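Local atomic coordinates of Thiol:disulfide interchange protein, thioredoxin family protein (Chlorobaculum tepidum, PDB entry 3OR5), a protein that probably acts as a thioredoxin-like thiol:disulfide oxidoreductase, with a likely part in cytochrome c biogenesis. Residues 15-20 / 37-42; 108-113 / 119-124. All coordinates share one frame; numbering follows the deposited sequence.

Contacts 1 and 2 follow one another along the chain: 15-20 / 37-42 closes before 108-113 / 119-124 opens, and their centres lie about 11 Å apart. Each sets a segment from outside the five-stranded mixed sheet against one of its strands, and those strands, 36-42 and 119-123, are antiparallel neighbours. Probable backbone hydrogen bonds join them, Phe41 N to Thr119 O at 2.8 Å and Tyr37 O to Ile123 N at 2.8 Å. The outer segments also meet, Pro15 packing on Tyr109, and Phe106 of helix 100-107 meets residues of both contacts. Together they help pack the N-terminal segment and the loop after helix 100-107 against adjacent strands of a thioredoxin-type sheet.

Contact 1 (15-20 / 37-42); sequences PSFSGV and YIVNFF
Phe17 and Tyr37 both hold CG between the backbone N and the carbonyl carbon (chi1 57° and 53°), which helps bring their rings together from two backbones that stay well apart: the nearest CA pair, Phe17 and Val39, is separated by 11.0 Å. The side chains therefore bridge the gap, running past one another in opposite directions. Phe17 CE2 lies 4.2 Å from Tyr37 CE1, and the Tyr37 hydroxyl reaches the Phe17 ring at its edge, near the ring plane, with Tyr37 OH 4.2 Å from Phe17 CE2. Beside this pair, Val39 offers a single branch: CG2, anti to the carbonyl carbon, approaches Phe17 CZ obliquely at 4.0 Å. No hydrogen bond crosses the contact, and only 112 Å² is buried between the segments, so the evidence is for light apolar packing. Phe17 is nevertheless fixed at its backbone by Ser29, while Phe106 of helix 100-107 meets its ring edge-to-face and Phe27 adds another aromatic neighbour. The contact thus joins the residues leading into the N-terminal hairpin of strands 18-20 and 26-28 to the central strand 36-42, in the hydrophobic core of a thioredoxin fold, consistent with the TlpA-like family.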
# COMPACT_ATOMS: atom_id res chain seq x y z
N PRO A 15 1.06 -2.27 -11.94
CA PRO A 15 0.08 -3.25 -12.42
C PRO A 15 -1.36 -2.81 -12.22
O PRO A 15 -1.65 -1.91 -11.45
CB PRO A 15 0.33 -4.46 -11.53
CG PRO A 15 0.96 -3.91 -10.27
CD PRO A 15 1.55 -2.58 -10.58
N SER A 16 -2.27 -3.43 -12.95
CA SER A 16 -3.71 -3.22 -12.74
C SER A 16 -4.14 -4.23 -11.73
O SER A 16 -3.73 -5.38 -11.77
CB SER A 16 -4.47 -3.52 -14.04
OG SER A 16 -4.38 -2.40 -14.91
N PHE A 17 -4.98 -3.78 -10.80
CA PHE A 17 -5.53 -4.72 -9.86
C PHE A 17 -6.83 -4.13 -9.25
O PHE A 17 -7.05 -2.95 -9.24
CB PHE A 17 -4.51 -5.00 -8.71
CG PHE A 17 -4.05 -3.78 -7.93
CD1 PHE A 17 -4.46 -3.64 -6.62
CD2 PHE A 17 -3.16 -2.84 -8.43
CE1 PHE A 17 -4.02 -2.58 -5.84
CE2 PHE A 17 -2.74 -1.74 -7.68
CZ PHE A 17 -3.20 -1.60 -6.37
N SER A 18 -7.65 -5.04 -8.72
CA SER A 18 -8.99 -4.64 -8.29
C SER A 18 -9.52 -5.66 -7.35
O SER A 18 -8.98 -6.77 -7.23
CB SER A 18 -9.98 -4.49 -9.50
OG SER A 18 -10.16 -5.68 -10.21
N GLY A 19 -10.59 -5.29 -6.64
CA GLY A 19 -11.25 -6.32 -5.81
C GLY A 19 -12.28 -5.72 -4.88
O GLY A 19 -12.75 -4.62 -5.10
N VAL A 20 -12.61 -6.46 -3.80
CA VAL A 20 -13.60 -6.01 -2.82
C VAL A 20 -12.79 -5.88 -1.53
O VAL A 20 -11.96 -6.77 -1.26
CB VAL A 20 -14.69 -7.05 -2.60
CG1 VAL A 20 -15.60 -6.57 -1.48
CG2 VAL A 20 -15.57 -7.14 -3.91
N TYR A 37 0.58 6.47 -4.98
CA TYR A 37 -0.04 5.61 -3.97
C TYR A 37 1.07 4.66 -3.47
O TYR A 37 2.07 4.43 -4.17
CB TYR A 37 -1.24 4.84 -4.46
CG TYR A 37 -1.05 4.00 -5.74
CD1 TYR A 37 -0.83 2.65 -5.63
CD2 TYR A 37 -1.23 4.56 -7.01
CE1 TYR A 37 -0.75 1.84 -6.78
CE2 TYR A 37 -1.16 3.80 -8.12
CZ TYR A 37 -0.85 2.48 -8.02
OH TYR A 37 -0.82 1.66 -9.14
N ILE A 38 0.82 4.11 -2.30
CA ILE A 38 1.78 3.11 -1.72
C ILE A 38 0.96 1.90 -1.41
O ILE A 38 -0.05 2.00 -0.67
CB ILE A 38 2.49 3.68 -0.47
CG1 ILE A 38 3.50 4.76 -0.86
CG2 ILE A 38 3.22 2.55 0.27
CD1 ILE A 38 4.03 5.56 0.39
N VAL A 39 1.39 0.73 -1.96
CA VAL A 39 0.65 -0.54 -1.73
C VAL A 39 1.45 -1.25 -0.64
O VAL A 39 2.64 -1.51 -0.80
CB VAL A 39 0.61 -1.35 -2.99
CG1 VAL A 39 -0.08 -2.73 -2.72
CG2 VAL A 39 -0.11 -0.56 -4.11
N ASN A 40 0.78 -1.54 0.47
CA ASN A 40 1.42 -2.05 1.73
C ASN A 40 0.91 -3.45 1.91
O ASN A 40 -0.26 -3.70 2.20
CB ASN A 40 1.03 -1.18 2.93
CG ASN A 40 1.53 -1.75 4.22
OD1 ASN A 40 2.74 -2.08 4.33
ND2 ASN A 40 0.74 -1.77 5.17
N PHE A 41 1.85 -4.42 1.79
CA PHE A 41 1.52 -5.85 2.12
C PHE A 41 1.84 -5.98 3.56
O PHE A 41 2.98 -5.69 4.01
CB PHE A 41 2.41 -6.81 1.29
CG PHE A 41 1.92 -6.93 -0.14
CD1 PHE A 41 1.11 -8.00 -0.60
CD2 PHE A 41 2.27 -5.92 -1.04
CE1 PHE A 41 0.62 -8.04 -1.91
CE2 PHE A 41 1.79 -5.94 -2.39
CZ PHE A 41 1.03 -7.05 -2.86
N PHE A 42 0.85 -6.38 4.33
CA PHE A 42 0.98 -6.35 5.81
C PHE A 42 0.19 -7.47 6.49
O PHE A 42 -0.68 -8.06 5.84
CB PHE A 42 0.45 -5.00 6.42
CG PHE A 42 -1.05 -4.89 6.37
CD1 PHE A 42 -1.80 -5.03 7.54
CD2 PHE A 42 -1.72 -4.63 5.16
CE1 PHE A 42 -3.19 -4.98 7.51
CE2 PHE A 42 -3.15 -4.53 5.14
CZ PHE A 42 -3.87 -4.72 6.31

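Contact 2 (108-113 / 119-124); sequences GYIDGG and TSFVID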
# COMPACT_ATOMS: atom_id res chain seq x y z
N GLY A 108 6.87 -9.47 -8.91
CA GLY A 108 7.92 -9.27 -9.92
C GLY A 108 8.86 -8.11 -9.66
O GLY A 108 9.94 -8.01 -10.29
N TYR A 109 8.45 -7.19 -8.78
CA TYR A 109 9.30 -5.99 -8.51
C TYR A 109 10.37 -6.20 -7.47
O TYR A 109 11.19 -5.30 -7.22
CB TYR A 109 8.41 -4.78 -8.11
CG TYR A 109 7.35 -4.45 -9.13
CD1 TYR A 109 7.64 -3.92 -10.40
CD2 TYR A 109 6.04 -4.62 -8.80
CE1 TYR A 109 6.59 -3.64 -11.32
CE2 TYR A 109 5.02 -4.37 -9.71
CZ TYR A 109 5.30 -3.89 -10.94
OH TYR A 109 4.25 -3.66 -11.81
N ILE A 110 10.44 -7.38 -6.85
CA ILE A 110 11.44 -7.64 -5.86
C ILE A 110 12.06 -9.01 -6.05
O ILE A 110 11.34 -9.99 -6.39
CB ILE A 110 10.86 -7.45 -4.42
CG1 ILE A 110 11.90 -7.85 -3.36
CG2 ILE A 110 9.57 -8.24 -4.25
CD1 ILE A 110 11.47 -7.27 -1.98
N ASP A 111 13.39 -9.08 -5.99
CA ASP A 111 14.04 -10.39 -6.22
C ASP A 111 13.59 -11.37 -5.12
O ASP A 111 13.59 -11.05 -3.95
CB ASP A 111 15.54 -10.22 -6.12
CG ASP A 111 16.30 -11.51 -6.45
OD1 ASP A 111 16.19 -11.96 -7.61
OD2 ASP A 111 16.90 -12.12 -5.53
N GLY A 112 13.22 -12.57 -5.50
CA GLY A 112 12.74 -13.50 -4.47
C GLY A 112 11.26 -13.36 -4.24
O GLY A 112 10.63 -14.25 -3.62
N GLY A 113 10.64 -12.30 -4.78
CA GLY A 113 9.21 -12.04 -4.51
C GLY A 113 9.04 -11.44 -3.12
O GLY A 113 10.00 -11.14 -2.43
N THR A 119 6.03 -5.15 3.36
CA THR A 119 6.76 -4.79 2.15
C THR A 119 5.78 -3.85 1.44
O THR A 119 4.60 -4.20 1.26
CB THR A 119 6.98 -5.99 1.25
OG1 THR A 119 7.94 -6.93 1.87
CG2 THR A 119 7.66 -5.57 -0.08
N SER A 120 6.31 -2.72 1.01
CA SER A 120 5.43 -1.78 0.34
C SER A 120 6.05 -1.32 -0.94
O SER A 120 7.26 -1.34 -1.13
CB SER A 120 5.24 -0.59 1.24
OG SER A 120 4.63 -0.90 2.54
N PHE A 121 5.19 -0.89 -1.85
CA PHE A 121 5.64 -0.43 -3.22
C PHE A 121 5.20 0.97 -3.41
O PHE A 121 4.02 1.30 -3.10
CB PHE A 121 5.02 -1.34 -4.27
CG PHE A 121 5.46 -2.78 -4.12
CD1 PHE A 121 6.62 -3.18 -4.72
CD2 PHE A 121 4.77 -3.66 -3.29
CE1 PHE A 121 7.07 -4.49 -4.57
CE2 PHE A 121 5.24 -4.99 -3.08
CZ PHE A 121 6.39 -5.40 -3.73
N VAL A 122 6.12 1.81 -3.86
CA VAL A 122 5.78 3.27 -4.06
C VAL A 122 5.51 3.50 -5.52
O VAL A 122 6.40 3.26 -6.37
CB VAL A 122 6.93 4.14 -3.60
CG1 VAL A 122 6.51 5.64 -3.78
CG2 VAL A 122 7.36 3.88 -2.10
N ILE A 123 4.30 3.96 -5.85
CA ILE A 123 3.91 4.25 -7.25
C ILE A 123 3.75 5.75 -7.38
O ILE A 123 3.02 6.39 -6.60
CB ILE A 123 2.60 3.55 -7.64
CG1 ILE A 123 2.77 2.06 -7.83
CG2 ILE A 123 2.13 4.06 -9.04
CD1 ILE A 123 2.85 1.29 -6.51
N ASP A 124 4.50 6.34 -8.29
CA ASP A 124 4.47 7.79 -8.30
C ASP A 124 3.30 8.24 -9.19
O ASP A 124 2.58 7.43 -9.76
CB ASP A 124 5.78 8.36 -8.77
CG ASP A 124 6.12 7.93 -10.17
OD1 ASP A 124 5.24 7.62 -11.03
OD2 ASP A 124 7.36 7.96 -10.38
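Tyr109 and Phe121 mark the nearest approach of the two backbones, at 8.5 Å between CA atoms, too far for main-chain pairing. Segment 108-113 has no regular helix or strand; it ends in a type II beta turn from Ile110 to Gly113, closed by the hydrogen bond from Gly113 N to Ile110 O at 2.9 Å. Gly112, at phi 88°, occupies the third position of that turn. Segment 119-123 is extended strand and directs Phe121 at the loop. The Phe121 ring takes both touches. Tyr109 meets it with its CB, 3.8 Å from Phe121 CE1 and oblique to the ring, whereas Ile110 CG2 comes up at the ring edge, near its plane, 4.3 Å from Phe121 CZ. In Phe121, CG stands anti to the carbonyl carbon (chi1 -62°), and the ring extends from the strand to the two loop residues. All the touching atoms are carbons, and no hydrogen bond links the segments. The phenol of Tyr109 serves another purpose, its OH being hydrogen-bonded to Pro13 O. Around the pair, Phe106 of helix 100-107 meets the Phe121 ring with planes at about 35°, Val132 of strand 129-133 touches Phe121, and Val39 of strand 36-42 pairs with its backbone; the loop leaving helix 100-107 is thereby packed against strand 119-123, which lies between strands 36-42 and 129-133 in the sheet.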